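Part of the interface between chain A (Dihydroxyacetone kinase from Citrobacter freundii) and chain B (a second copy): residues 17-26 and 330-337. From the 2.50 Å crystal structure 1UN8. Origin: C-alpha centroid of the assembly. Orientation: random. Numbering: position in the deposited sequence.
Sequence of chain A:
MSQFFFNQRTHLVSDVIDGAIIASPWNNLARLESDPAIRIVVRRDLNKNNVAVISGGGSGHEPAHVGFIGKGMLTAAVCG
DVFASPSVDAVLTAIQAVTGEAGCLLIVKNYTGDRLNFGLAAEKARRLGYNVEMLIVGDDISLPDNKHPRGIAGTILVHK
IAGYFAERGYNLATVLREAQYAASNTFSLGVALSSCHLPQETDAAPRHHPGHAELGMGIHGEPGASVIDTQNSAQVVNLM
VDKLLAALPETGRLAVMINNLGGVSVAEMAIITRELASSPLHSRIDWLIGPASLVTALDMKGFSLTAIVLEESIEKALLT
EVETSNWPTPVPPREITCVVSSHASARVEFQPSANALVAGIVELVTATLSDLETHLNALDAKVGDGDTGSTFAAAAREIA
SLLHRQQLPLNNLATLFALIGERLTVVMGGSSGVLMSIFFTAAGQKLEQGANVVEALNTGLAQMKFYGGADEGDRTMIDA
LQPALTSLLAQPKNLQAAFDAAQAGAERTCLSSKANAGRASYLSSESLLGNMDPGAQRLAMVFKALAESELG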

ATOM      1  N   ILE A  17     -16.843   0.746  -3.450  1.00 44.51           N
ATOM      2  CA  ILE A  17     -17.198   0.502  -4.845  1.00 45.96           C
ATOM      3  C   ILE A  17     -17.230   1.837  -5.628  1.00 46.61           C
ATOM      4  O   ILE A  17     -16.614   1.959  -6.699  1.00 46.33           O
ATOM      5  CB  ILE A  17     -18.578  -0.209  -4.940  1.00 46.44           C
ATOM      6  CG1 ILE A  17     -18.508  -1.587  -4.240  1.00 46.30           C
ATOM      7  CG2 ILE A  17     -19.019  -0.271  -6.420  1.00 47.06           C
ATOM      8  CD1 ILE A  17     -18.859  -2.765  -5.080  1.00 47.74           C
ATOM      9  N   ASP A  18     -17.932   2.839  -5.086  1.00 46.74           N
ATOM     10  CA  ASP A  18     -18.005   4.147  -5.745  1.00 47.59           C
ATOM     11  C   ASP A  18     -16.595   4.676  -6.001  1.00 47.55           C
ATOM     12  O   ASP A  18     -16.273   5.143  -7.104  1.00 48.57           O
ATOM     13  CB  ASP A  18     -18.808   5.147  -4.899  1.00 47.65           C
ATOM     14  CG  ASP A  18     -20.306   4.834  -4.892  1.00 49.40           C
ATOM     15  OD1 ASP A  18     -20.808   4.329  -5.920  1.00 50.94           O
ATOM     16  OD2 ASP A  18     -20.989   5.094  -3.878  1.00 49.39           O
ATOM     17  N   GLY A  19     -15.742   4.580  -4.991  1.00 46.06           N
ATOM     18  CA  GLY A  19     -14.386   5.048  -5.169  1.00 45.29           C
ATOM     19  C   GLY A  19     -13.633   4.283  -6.239  1.00 46.21           C
ATOM     20  O   GLY A  19     -12.835   4.867  -6.973  1.00 47.97           O
ATOM     21  N   ALA A  20     -13.875   2.980  -6.342  1.00 44.69           N
ATOM     22  CA  ALA A  20     -13.175   2.158  -7.333  1.00 45.26           C
ATOM     23  C   ALA A  20     -13.553   2.568  -8.745  1.00 45.81           C
ATOM     24  O   ALA A  20     -12.725   2.590  -9.653  1.00 44.89           O
ATOM     25  CB  ALA A  20     -13.510   0.691  -7.116  1.00 44.67           C
ATOM     26  N   ILE A  21     -14.834   2.875  -8.913  1.00 46.28           N
ATOM     27  CA  ILE A  21     -15.374   3.297 -10.183  1.00 46.38           C
ATOM     28  C   ILE A  21     -14.810   4.674 -10.536  1.00 46.98           C
ATOM     29  O   ILE A  21     -14.301   4.891 -11.636  1.00 45.76           O
ATOM     30  CB  ILE A  21     -16.913   3.427 -10.127  1.00 48.46           C
ATOM     31  CG1 ILE A  21     -17.557   2.137  -9.589  1.00 49.32           C
ATOM     32  CG2 ILE A  21     -17.430   3.694 -11.533  1.00 47.46           C
ATOM     33  CD1 ILE A  21     -18.108   1.178 -10.604  1.00 48.01           C
ATOM     34  N   ILE A  22     -14.941   5.619  -9.600  1.00 46.87           N
ATOM     35  CA  ILE A  22     -14.460   6.989  -9.799  1.00 46.45           C
ATOM     36  C   ILE A  22     -13.025   7.018 -10.319  1.00 46.70           C
ATOM     37  O   ILE A  22     -12.636   7.929 -11.059  1.00 48.06           O
ATOM     38  CB  ILE A  22     -14.469   7.828  -8.481  1.00 47.28           C
ATOM     39  CG1 ILE A  22     -15.884   7.974  -7.911  1.00 45.82           C
ATOM     40  CG2 ILE A  22     -13.872   9.198  -8.758  1.00 47.15           C
ATOM     41  CD1 ILE A  22     -16.803   8.820  -8.754  1.00 51.31           C
ATOM     42  N   ALA A  23     -12.234   6.020  -9.938  1.00 46.63           N
ATOM     43  CA  ALA A  23     -10.830   5.977 -10.350  1.00 46.95           C
ATOM     44  C   ALA A  23     -10.525   4.986 -11.456  1.00 47.38           C
ATOM     45  O   ALA A  23      -9.358   4.777 -11.791  1.00 47.60           O
ATOM     46  CB  ALA A  23      -9.947   5.679  -9.153  1.00 45.76           C
ATOM     47  N   SER A  24     -11.566   4.382 -12.019  1.00 47.70           N
ATOM     48  CA  SER A  24     -11.401   3.412 -13.095  1.00 48.25           C
ATOM     49  C   SER A  24     -10.577   3.922 -14.276  1.00 49.40           C
ATOM     50  O   SER A  24     -10.987   4.826 -14.991  1.00 52.34           O
ATOM     51  CB  SER A  24     -12.766   2.965 -13.608  1.00 48.94           C
ATOM     52  OG  SER A  24     -12.613   2.125 -14.739  1.00 49.62           O
ATOM     53  N   PRO A  25      -9.408   3.331 -14.511  1.00 48.60           N
ATOM     54  CA  PRO A  25      -8.561   3.755 -15.622  1.00 49.13           C
ATOM     55  C   PRO A  25      -9.276   3.609 -16.969  1.00 50.91           C
ATOM     56  O   PRO A  25      -9.172   4.485 -17.823  1.00 52.53           O
ATOM     57  CB  PRO A  25      -7.364   2.811 -15.525  1.00 49.27           C
ATOM     58  CG  PRO A  25      -7.330   2.425 -14.100  1.00 49.30           C
ATOM     59  CD  PRO A  25      -8.784   2.225 -13.773  1.00 49.32           C
ATOM     60  N   TRP A  26      -9.986   2.495 -17.157  1.00 51.74           N
ATOM     61  CA  TRP A  26     -10.693   2.233 -18.411  1.00 51.59           C
ATOM     62  C   TRP A  26     -12.135   2.734 -18.412  1.00 53.02           C
ATOM     63  O   TRP A  26     -12.787   2.768 -19.461  1.00 54.01           O
ATOM     64  CB  TRP A  26     -10.703   0.735 -18.724  1.00 49.61           C
ATOM     65  CG  TRP A  26      -9.360   0.103 -18.754  1.00 49.26           C
ATOM     66  CD1 TRP A  26      -8.690  -0.446 -17.699  1.00 49.04           C
ATOM     67  CD2 TRP A  26      -8.493  -0.024 -19.892  1.00 50.07           C
ATOM     68  NE1 TRP A  26      -7.455  -0.904 -18.105  1.00 48.74           N
ATOM     69  CE2 TRP A  26      -7.306  -0.657 -19.444  1.00 50.07           C
ATOM     70  CE3 TRP A  26      -8.598   0.339 -21.245  1.00 49.19           C
ATOM     71  CZ2 TRP A  26      -6.231  -0.933 -20.300  1.00 51.12           C
ATOM     72  CZ3 TRP A  26      -7.533   0.068 -22.098  1.00 49.78           C
ATOM     73  CH2 TRP A  26      -6.361  -0.563 -21.621  1.00 51.39           C
TER
ATOM     74  N   PRO B 330      -2.821  10.034 -15.035  1.00 49.16           N
ATOM     75  CA  PRO B 330      -3.973  10.789 -14.525  1.00 48.96           C
ATOM     76  C   PRO B 330      -5.272  10.322 -15.174  1.00 48.47           C
ATOM     77  O   PRO B 330      -5.287   9.948 -16.342  1.00 48.32           O
ATOM     78  CB  PRO B 330      -3.622  12.229 -14.884  1.00 48.63           C
ATOM     79  CG  PRO B 330      -2.106  12.233 -14.801  1.00 47.31           C
ATOM     80  CD  PRO B 330      -1.756  10.941 -15.505  1.00 47.98           C
ATOM     81  N   VAL B 331      -6.357  10.344 -14.412  1.00 49.06           N
ATOM     82  CA  VAL B 331      -7.650   9.906 -14.920  1.00 49.53           C
ATOM     83  C   VAL B 331      -8.754  10.858 -14.483  1.00 51.08           C
ATOM     84  O   VAL B 331      -8.783  11.307 -13.338  1.00 52.12           O
ATOM     85  CB  VAL B 331      -7.995   8.486 -14.406  1.00 49.33           C
ATOM     86  CG1 VAL B 331      -9.378   8.074 -14.880  1.00 47.57           C
ATOM     87  CG2 VAL B 331      -6.943   7.490 -14.882  1.00 47.65           C
ATOM     88  N   PRO B 332      -9.673  11.192 -15.400  1.00 51.90           N
ATOM     89  CA  PRO B 332     -10.767  12.101 -15.042  1.00 50.94           C
ATOM     90  C   PRO B 332     -11.673  11.361 -14.081  1.00 51.06           C
ATOM     91  O   PRO B 332     -11.950  10.185 -14.292  1.00 52.73           O
ATOM     92  CB  PRO B 332     -11.463  12.345 -16.376  1.00 51.10           C
ATOM     93  CG  PRO B 332     -10.377  12.080 -17.400  1.00 50.78           C
ATOM     94  CD  PRO B 332      -9.681  10.888 -16.842  1.00 50.62           C
ATOM     95  N   PRO B 333     -12.135  12.017 -13.010  1.00 50.57           N
ATOM     96  CA  PRO B 333     -13.013  11.281 -12.101  1.00 51.03           C
ATOM     97  C   PRO B 333     -14.227  10.804 -12.886  1.00 51.54           C
ATOM     98  O   PRO B 333     -14.990  11.617 -13.403  1.00 52.54           O
ATOM     99  CB  PRO B 333     -13.368  12.325 -11.044  1.00 49.99           C
ATOM    100  CG  PRO B 333     -13.332  13.604 -11.809  1.00 49.86           C
ATOM    101  CD  PRO B 333     -12.064  13.437 -12.628  1.00 51.51           C
ATOM    102  N   ARG B 334     -14.396   9.490 -12.993  1.00 51.44           N
ATOM    103  CA  ARG B 334     -15.521   8.940 -13.743  1.00 52.43           C
ATOM    104  C   ARG B 334     -16.799   9.090 -12.953  1.00 54.75           C
ATOM    105  O   ARG B 334     -16.766   9.174 -11.724  1.00 55.94           O
ATOM    106  CB  ARG B 334     -15.312   7.456 -14.016  1.00 49.66           C
ATOM    107  CG  ARG B 334     -13.906   7.083 -14.410  1.00 49.36           C
ATOM    108  CD  ARG B 334     -13.466   7.775 -15.665  1.00 47.94           C
ATOM    109  NE  ARG B 334     -12.288   7.123 -16.225  1.00 48.94           N
ATOM    110  CZ  ARG B 334     -11.715   7.464 -17.376  1.00 48.92           C
ATOM    111  NH1 ARG B 334     -12.211   8.460 -18.096  1.00 48.28           N
ATOM    112  NH2 ARG B 334     -10.647   6.801 -17.810  1.00 47.12           N
ATOM    113  N   GLU B 335     -17.931   9.133 -13.644  1.00 56.79           N
ATOM    114  CA  GLU B 335     -19.191   9.233 -12.924  1.00 59.45           C
ATOM    115  C   GLU B 335     -19.619   7.788 -12.672  1.00 59.21           C
ATOM    116  O   GLU B 335     -19.229   6.881 -13.401  1.00 57.59           O
ATOM    117  CB  GLU B 335     -20.256   9.982 -13.740  1.00 61.80           C
ATOM    118  CG  GLU B 335     -20.934   9.160 -14.824  1.00 66.57           C
ATOM    119  CD  GLU B 335     -22.073   9.913 -15.496  1.00 69.13           C
ATOM    120  OE1 GLU B 335     -21.798  10.963 -16.120  1.00 70.13           O
ATOM    121  OE2 GLU B 335     -23.239   9.458 -15.399  1.00 70.19           O
ATOM    122  N   ILE B 336     -20.427   7.580 -11.643  1.00 59.36           N
ATOM    123  CA  ILE B 336     -20.866   6.241 -11.297  1.00 59.28           C
ATOM    124  C   ILE B 336     -22.138   5.842 -12.030  1.00 60.03           C
ATOM    125  O   ILE B 336     -23.254   6.142 -11.585  1.00 59.86           O
ATOM    126  CB  ILE B 336     -21.108   6.130  -9.777  1.00 58.64           C
ATOM    127  CG1 ILE B 336     -20.110   7.026  -9.033  1.00 58.65           C
ATOM    128  CG2 ILE B 336     -20.976   4.664  -9.338  1.00 58.17           C
ATOM    129  CD1 ILE B 336     -19.390   6.373  -7.897  1.00 59.66           C
ATOM    130  N   THR B 337     -21.976   5.160 -13.158  1.00 62.05           N
ATOM    131  CA  THR B 337     -23.141   4.726 -13.909  1.00 64.14           C
ATOM    132  C   THR B 337     -23.741   3.487 -13.261  1.00 66.04           C
ATOM    133  O   THR B 337     -23.027   2.644 -12.713  1.00 66.07           O
ATOM    134  CB  THR B 337     -22.798   4.413 -15.364  1.00 64.03           C
ATOM    135  OG1 THR B 337     -21.949   3.262 -15.427  1.00 66.89           O
ATOM    136  CG2 THR B 337     -22.093   5.596 -15.992  1.00 64.51           C
TER

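The chain A stretch is the last part of a helix and the loop that follows it; the chain B stretch is an extended, proline-rich segment without regular secondary structure. They run antiparallel in register: A:Ile21 lies nearest B:Ile336, A:Ile22 nearest B:Arg334, and A:Pro25 nearest B:Val331. The closest of these approaches, 4.5 Å between the CA atoms of A:Ile22 and B:Arg334, falls where the helix gives out, for A:Ala23 is the first residue to leave helical phi/psi. At a helix end the last carbonyls lack the amide partners that a further turn would supply, and chain B makes use of this. The backbone N of B:Arg334 donates to A:Ile22 O at 3.0 Å with a nearly straight N-H...O angle of 160°. A:Ile22 O also receives a CA-H...O contact from B:Pro333 CA at 3.5 Å. A proline within a chain has no amide hydrogen to offer, so the main-chain donor here comes from the arginine that follows two prolines.

The side chain of B:Arg334 continues the pattern into the loop. Its NE donates to A:Ser24 O at 2.9 Å and 171°, while its NH2 reaches A:Pro25 O at 2.7 Å and makes a weak bond to A:Ser24 O at 3.5 Å. Both carbonyl oxygens lie at the edge of the guanidinium, near its plane, where the N-H groups point. Arginine suits this place because its planar head carries several donors side by side, and its long arm can span successive carbonyls. No acidic side chain takes part in these bonds; the acceptors are all backbone oxygens. A:Ser24 O also touches the methyl B:Val331 CG1 at 3.6 Å, and B:Val331 CG2 lies 4.1 Å from A:Pro25 CA, so the branched valine packs against the loop backbone.

Toward the other end, apolar contacts take over. A:Ile22 sets its CG2 3.9 Å from B:Pro333 CB, a compact ring partner, and its CD1 3.7 Å from B:Ile336 CD1. That same A:Ile22 CD1 presses to 3.0 Å from B:Arg334 O, a tight approach with no hydrogen bond. A:Ile21 points its CA-to-CB bond toward chain B and brings CG1 to 4.3 Å from B:Ile336 CG2. B:Ile336 thus meets both A:Ile21 and A:Ile22, and its CD1 extends to 3.2 Å from A:Asp18 OD1. A methyl offers that carboxylate no conventional hydrogen bond, but OD1 is satisfied elsewhere in the structure.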